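Long-range contact in diacylglycerol O-acyltransferase (Marinobacter hydrocarbonoclasticus, PDB 6CHJ), which probably transfers the acyl group of an acyl-CoA to a diacylglycerol, making triacylglycerol, and probably also makes wax esters: residues Q46-N58 against P156-P168. Residues are numbered along the deposited sequence; the frame is centred on the assembly and turned at random.
Sequences QLRQKTEVTAPFN and PDEHGMPPIWDLP
The amide N of Thr54 donates a hydrogen bond of 3.1 Å to Trp165 O, at 158° on the hydrogen and in the carbonyl plane. This carbonyl belongs to a type I beta turn with Ile164 and Trp165 at its corner, Asp166 N bonding back to Pro163 O. Trp165 holds its indole between backbone N and carbonyl carbon (chi1 54°), which lays the ring edge along Leu47 O, Lys50 O and Glu52 O; NE1 gives Lys50 O a weak bond of 3.4 Å. A broad indole with one N-H suits this site, since its rings also meet Trp115 and Phe82. Val53 CG2 touches CD1 at 3.7 Å. Leu47 CD2 packs on the rigid Pro163 at CB, 3.7 Å away, and Trp390 touches both side chains. Within the catalytic domain of this long-chain O-acyltransferase, the contact thus fastens the loop following helix 141-150 to the end of helix 39-49 and the chain beyond it. Phe57 turns a ring face to the turn: Trp165 CA lies 3.9 Å from the ring centroid, a CH-pi contact, and CZ reaches Ile164 CG1. An alanine here would remove that face and is likely to leave a gap beneath the turn and beside Trp115, whose ring meets Phe57 edge-to-face. Farther out, Glu52 OE2 comes within 3.2 Å of Asp166 OD1; these like charges probably repel, and Lys50 NZ, 5.2 Å from Asp166 OD2, may ease the repulsion without touching either carboxylate.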
loop_
_atom_site.group_PDB
_atom_site.type_symbol
_atom_site.label_atom_id
_atom_site.label_comp_id
_atom_site.label_asym_id
_atom_site.label_seq_id
_atom_site.Cartn_x
_atom_site.Cartn_y
_atom_site.Cartn_z
ATOM N N GLN B 46 18.633 1.218 -16.176
ATOM C CA GLN B 46 18.334 0.594 -17.461
ATOM C C GLN B 46 17.032 -0.187 -17.443
ATOM O O GLN B 46 16.446 -0.407 -18.506
ATOM C CB GLN B 46 19.494 -0.305 -17.925
ATOM C CG GLN B 46 19.522 -0.501 -19.474
ATOM C CD GLN B 46 20.091 0.711 -20.258
ATOM O OE1 GLN B 46 19.718 1.870 -20.013
ATOM N NE2 GLN B 46 20.968 0.432 -21.225
ATOM N N LEU B 47 16.548 -0.600 -16.268
ATOM C CA LEU B 47 15.233 -1.228 -16.226
ATOM C C LEU B 47 14.146 -0.203 -16.510
ATOM O O LEU B 47 13.150 -0.515 -17.179
ATOM C CB LEU B 47 15.009 -1.919 -14.873
ATOM C CG LEU B 47 15.665 -3.307 -14.721
ATOM C CD1 LEU B 47 15.749 -3.758 -13.254
ATOM C CD2 LEU B 47 14.986 -4.351 -15.588
ATOM N N ARG B 48 14.330 1.034 -16.024
ATOM C CA ARG B 48 13.377 2.103 -16.322
ATOM C C ARG B 48 13.257 2.324 -17.819
ATOM O O ARG B 48 12.172 2.627 -18.327
ATOM C CB ARG B 48 13.807 3.397 -15.642
ATOM C CG ARG B 48 13.643 3.386 -14.150
ATOM C CD ARG B 48 13.687 4.804 -13.641
ATOM N NE ARG B 48 14.551 4.960 -12.476
ATOM C CZ ARG B 48 14.113 4.863 -11.226
ATOM N NH1 ARG B 48 12.831 4.592 -11.002
ATOM N NH2 ARG B 48 14.954 5.034 -10.208
ATOM N N GLN B 49 14.367 2.168 -18.540
ATOM C CA GLN B 49 14.354 2.305 -19.991
ATOM C C GLN B 49 13.453 1.261 -20.631
ATOM O O GLN B 49 12.589 1.589 -21.450
ATOM C CB GLN B 49 15.781 2.193 -20.536
ATOM C CG GLN B 49 16.585 3.452 -20.357
ATOM C CD GLN B 49 15.778 4.654 -20.764
ATOM O OE1 GLN B 49 15.364 5.459 -19.925
ATOM N NE2 GLN B 49 15.518 4.770 -22.063
ATOM N N LYS B 50 13.635 -0.006 -20.252
ATOM C CA LYS B 50 12.908 -1.113 -20.858
ATOM C C LYS B 50 11.399 -0.911 -20.748
ATOM O O LYS B 50 10.799 -1.187 -19.703
ATOM C CB LYS B 50 13.342 -2.422 -20.210
ATOM C CG LYS B 50 14.858 -2.552 -20.125
ATOM C CD LYS B 50 15.325 -3.961 -20.461
ATOM C CE LYS B 50 14.855 -4.369 -21.857
ATOM N NZ LYS B 50 15.283 -5.748 -22.247
ATOM N N THR B 51 10.786 -0.439 -21.836
ATOM C CA THR B 51 9.399 0.005 -21.846
ATOM C C THR B 51 8.459 -0.962 -22.557
ATOM O O THR B 51 7.239 -0.824 -22.423
ATOM C CB THR B 51 9.303 1.399 -22.495
ATOM O OG1 THR B 51 10.209 2.289 -21.840
ATOM C CG2 THR B 51 7.901 1.987 -22.369
ATOM N N GLU B 52 8.969 -1.945 -23.291
ATOM C CA GLU B 52 8.062 -2.905 -23.908
ATOM C C GLU B 52 7.543 -3.885 -22.860
ATOM O O GLU B 52 8.299 -4.392 -22.018
ATOM C CB GLU B 52 8.739 -3.658 -25.053
ATOM C CG GLU B 52 7.775 -4.572 -25.810
ATOM C CD GLU B 52 8.451 -5.369 -26.913
ATOM O OE1 GLU B 52 8.627 -4.814 -28.026
ATOM O OE2 GLU B 52 8.795 -6.550 -26.664
ATOM N N VAL B 53 6.234 -4.124 -22.905
ATOM C CA VAL B 53 5.522 -4.956 -21.942
ATOM C C VAL B 53 4.631 -5.904 -22.727
ATOM O O VAL B 53 3.850 -5.460 -23.570
ATOM C CB VAL B 53 4.671 -4.116 -20.965
ATOM C CG1 VAL B 53 3.793 -5.019 -20.099
ATOM C CG2 VAL B 53 5.550 -3.207 -20.102
ATOM N N THR B 54 4.730 -7.201 -22.449
ATOM C CA THR B 54 3.887 -8.185 -23.115
ATOM C C THR B 54 3.065 -8.959 -22.097
ATOM O O THR B 54 3.440 -9.081 -20.927
ATOM C CB THR B 54 4.703 -9.170 -23.963
ATOM O OG1 THR B 54 3.812 -9.953 -24.779
ATOM C CG2 THR B 54 5.534 -10.097 -23.078
ATOM N N ALA B 55 1.944 -9.493 -22.583
ATOM C CA ALA B 55 0.946 -10.251 -21.847
ATOM C C ALA B 55 1.618 -11.231 -20.901
ATOM O O ALA B 55 2.658 -11.807 -21.248
ATOM C CB ALA B 55 0.022 -10.980 -22.822
ATOM N N PRO B 56 1.061 -11.443 -19.693
ATOM C CA PRO B 56 -0.212 -10.819 -19.299
ATOM C C PRO B 56 -0.060 -9.443 -18.620
ATOM O O PRO B 56 -1.050 -8.877 -18.134
ATOM C CB PRO B 56 -0.798 -11.849 -18.330
ATOM C CG PRO B 56 0.423 -12.476 -17.682
ATOM C CD PRO B 56 1.580 -12.345 -18.642
ATOM N N PHE B 57 1.163 -8.904 -18.616
ATOM C CA PHE B 57 1.455 -7.701 -17.850
ATOM C C PHE B 57 0.910 -6.422 -18.487
ATOM O O PHE B 57 1.053 -5.345 -17.891
ATOM C CB PHE B 57 2.956 -7.571 -17.659
ATOM C CG PHE B 57 3.569 -8.725 -16.950
ATOM C CD1 PHE B 57 3.774 -8.681 -15.579
ATOM C CD2 PHE B 57 3.948 -9.862 -17.650
ATOM C CE1 PHE B 57 4.339 -9.754 -14.920
ATOM C CE2 PHE B 57 4.513 -10.932 -16.997
ATOM C CZ PHE B 57 4.716 -10.877 -15.632
ATOM N N ASN B 58 0.309 -6.495 -19.673
ATOM C CA ASN B 58 -0.288 -5.324 -20.299
ATOM C C ASN B 58 -1.798 -5.419 -20.311
ATOM O O ASN B 58 -2.462 -4.616 -20.973
ATOM C CB ASN B 58 0.248 -5.120 -21.721
ATOM C CG ASN B 58 -0.205 -6.200 -22.693
ATOM O OD1 ASN B 58 -0.546 -7.321 -22.309
ATOM N ND2 ASN B 58 -0.218 -5.854 -23.969
ATOM N N PRO B 156 25.957 -18.009 -16.367
ATOM C CA PRO B 156 26.340 -16.748 -15.720
ATOM C C PRO B 156 27.118 -15.798 -16.620
ATOM O O PRO B 156 27.290 -14.625 -16.253
ATOM C CB PRO B 156 27.217 -17.222 -14.560
ATOM C CG PRO B 156 27.912 -18.419 -15.132
ATOM C CD PRO B 156 26.896 -19.097 -16.039
ATOM N N ASP B 157 27.627 -16.273 -17.757
ATOM C CA ASP B 157 28.355 -15.429 -18.695
ATOM C C ASP B 157 27.425 -14.594 -19.567
ATOM O O ASP B 157 27.888 -13.632 -20.190
ATOM C CB ASP B 157 29.265 -16.296 -19.579
ATOM C CG ASP B 157 30.677 -16.458 -19.003
ATOM O OD1 ASP B 157 31.213 -15.471 -18.450
ATOM O OD2 ASP B 157 31.258 -17.565 -19.122
ATOM N N GLU B 158 26.134 -14.930 -19.610
ATOM C CA GLU B 158 25.180 -14.267 -20.492
ATOM C C GLU B 158 24.687 -12.955 -19.891
ATOM O O GLU B 158 24.518 -12.844 -18.672
ATOM C CB GLU B 158 23.988 -15.186 -20.758
ATOM C CG GLU B 158 22.881 -14.520 -21.550
ATOM C CD GLU B 158 21.644 -15.367 -21.629
ATOM O OE1 GLU B 158 21.653 -16.472 -21.045
ATOM O OE2 GLU B 158 20.667 -14.935 -22.282
ATOM N N HIS B 159 24.444 -11.960 -20.751
ATOM C CA HIS B 159 23.952 -10.664 -20.302
ATOM C C HIS B 159 22.810 -10.206 -21.213
ATOM O O HIS B 159 22.374 -10.930 -22.127
ATOM C CB HIS B 159 25.095 -9.650 -20.226
ATOM C CG HIS B 159 25.949 -9.800 -19.000
ATOM N ND1 HIS B 159 26.589 -10.978 -18.672
ATOM C CD2 HIS B 159 26.257 -8.922 -18.014
ATOM C CE1 HIS B 159 27.254 -10.819 -17.539
ATOM N NE2 HIS B 159 27.071 -9.579 -17.121
ATOM N N GLY B 160 22.290 -9.014 -20.912
ATOM C CA GLY B 160 21.167 -8.444 -21.653
ATOM C C GLY B 160 19.875 -9.235 -21.570
ATOM O O GLY B 160 19.164 -9.356 -22.585
ATOM N N MET B 161 19.560 -9.821 -20.361
ATOM C CA MET B 161 18.325 -10.581 -20.187
ATOM C C MET B 161 17.167 -9.665 -19.796
ATOM O O MET B 161 17.354 -8.723 -19.017
ATOM C CB MET B 161 18.490 -11.643 -19.110
ATOM C CG MET B 161 18.951 -13.007 -19.608
ATOM S SD MET B 161 19.767 -13.889 -18.258
ATOM C CE MET B 161 21.445 -13.371 -18.529
ATOM N N PRO B 162 15.971 -9.961 -20.298
ATOM C CA PRO B 162 14.817 -9.081 -20.068
ATOM C C PRO B 162 14.360 -9.107 -18.618
ATOM O O PRO B 162 14.802 -9.951 -17.820
ATOM C CB PRO B 162 13.729 -9.667 -20.988
ATOM C CG PRO B 162 14.424 -10.618 -21.888
ATOM C CD PRO B 162 15.630 -11.104 -21.161
ATOM N N PRO B 163 13.477 -8.182 -18.243
ATOM C CA PRO B 163 12.737 -8.294 -16.984
ATOM C C PRO B 163 11.412 -9.038 -17.164
ATOM O O PRO B 163 10.939 -9.268 -18.281
ATOM C CB PRO B 163 12.500 -6.825 -16.606
ATOM C CG PRO B 163 12.409 -6.120 -17.942
ATOM C CD PRO B 163 13.387 -6.830 -18.833
ATOM N N ILE B 164 10.811 -9.409 -16.026
ATOM C CA ILE B 164 9.646 -10.297 -16.049
ATOM C C ILE B 164 8.491 -9.717 -16.854
ATOM O O ILE B 164 7.649 -10.463 -17.369
ATOM C CB ILE B 164 9.173 -10.625 -14.621
ATOM C CG1 ILE B 164 8.356 -11.920 -14.634
ATOM C CG2 ILE B 164 8.308 -9.478 -14.065
ATOM C CD1 ILE B 164 8.194 -12.538 -13.285
ATOM N N TRP B 165 8.398 -8.398 -16.958
ATOM C CA TRP B 165 7.214 -7.890 -17.630
ATOM C C TRP B 165 7.308 -8.010 -19.141
ATOM O O TRP B 165 6.297 -7.806 -19.826
ATOM C CB TRP B 165 6.943 -6.445 -17.215
ATOM C CG TRP B 165 8.079 -5.489 -17.383
ATOM C CD1 TRP B 165 8.434 -4.843 -18.523
ATOM C CD2 TRP B 165 8.990 -5.045 -16.363
ATOM N NE1 TRP B 165 9.517 -4.030 -18.282
ATOM C CE2 TRP B 165 9.871 -4.132 -16.963
ATOM C CE3 TRP B 165 9.140 -5.333 -15.007
ATOM C CZ2 TRP B 165 10.890 -3.501 -16.255
ATOM C CZ3 TRP B 165 10.149 -4.706 -14.301
ATOM C CH2 TRP B 165 11.011 -3.799 -14.923
ATOM N N ASP B 166 8.481 -8.377 -19.668
ATOM C CA ASP B 166 8.724 -8.530 -21.105
ATOM C C ASP B 166 9.367 -9.894 -21.329
ATOM O O ASP B 166 10.588 -10.032 -21.232
ATOM C CB ASP B 166 9.610 -7.403 -21.634
ATOM C CG ASP B 166 9.386 -7.123 -23.118
ATOM O OD1 ASP B 166 8.248 -7.315 -23.627
ATOM O OD2 ASP B 166 10.360 -6.707 -23.779
ATOM N N LEU B 167 8.548 -10.898 -21.636
ATOM C CA LEU B 167 9.062 -12.250 -21.765
ATOM C C LEU B 167 8.581 -12.885 -23.063
ATOM O O LEU B 167 7.439 -12.660 -23.493
ATOM C CB LEU B 167 8.639 -13.139 -20.572
ATOM C CG LEU B 167 9.364 -13.040 -19.215
ATOM C CD1 LEU B 167 8.854 -14.106 -18.272
ATOM C CD2 LEU B 167 10.885 -13.119 -19.319
ATOM N N PRO B 168 9.439 -13.689 -23.712
ATOM C CA PRO B 168 9.082 -14.500 -24.881
ATOM C C PRO B 168 7.825 -15.338 -24.662
ATOM O O PRO B 168 6.912 -15.264 -25.487
ATOM C CB PRO B 168 10.307 -15.397 -25.058
ATOM C CG PRO B 168 11.446 -14.577 -24.527
ATOM C CD PRO B 168 10.880 -13.775 -23.392
#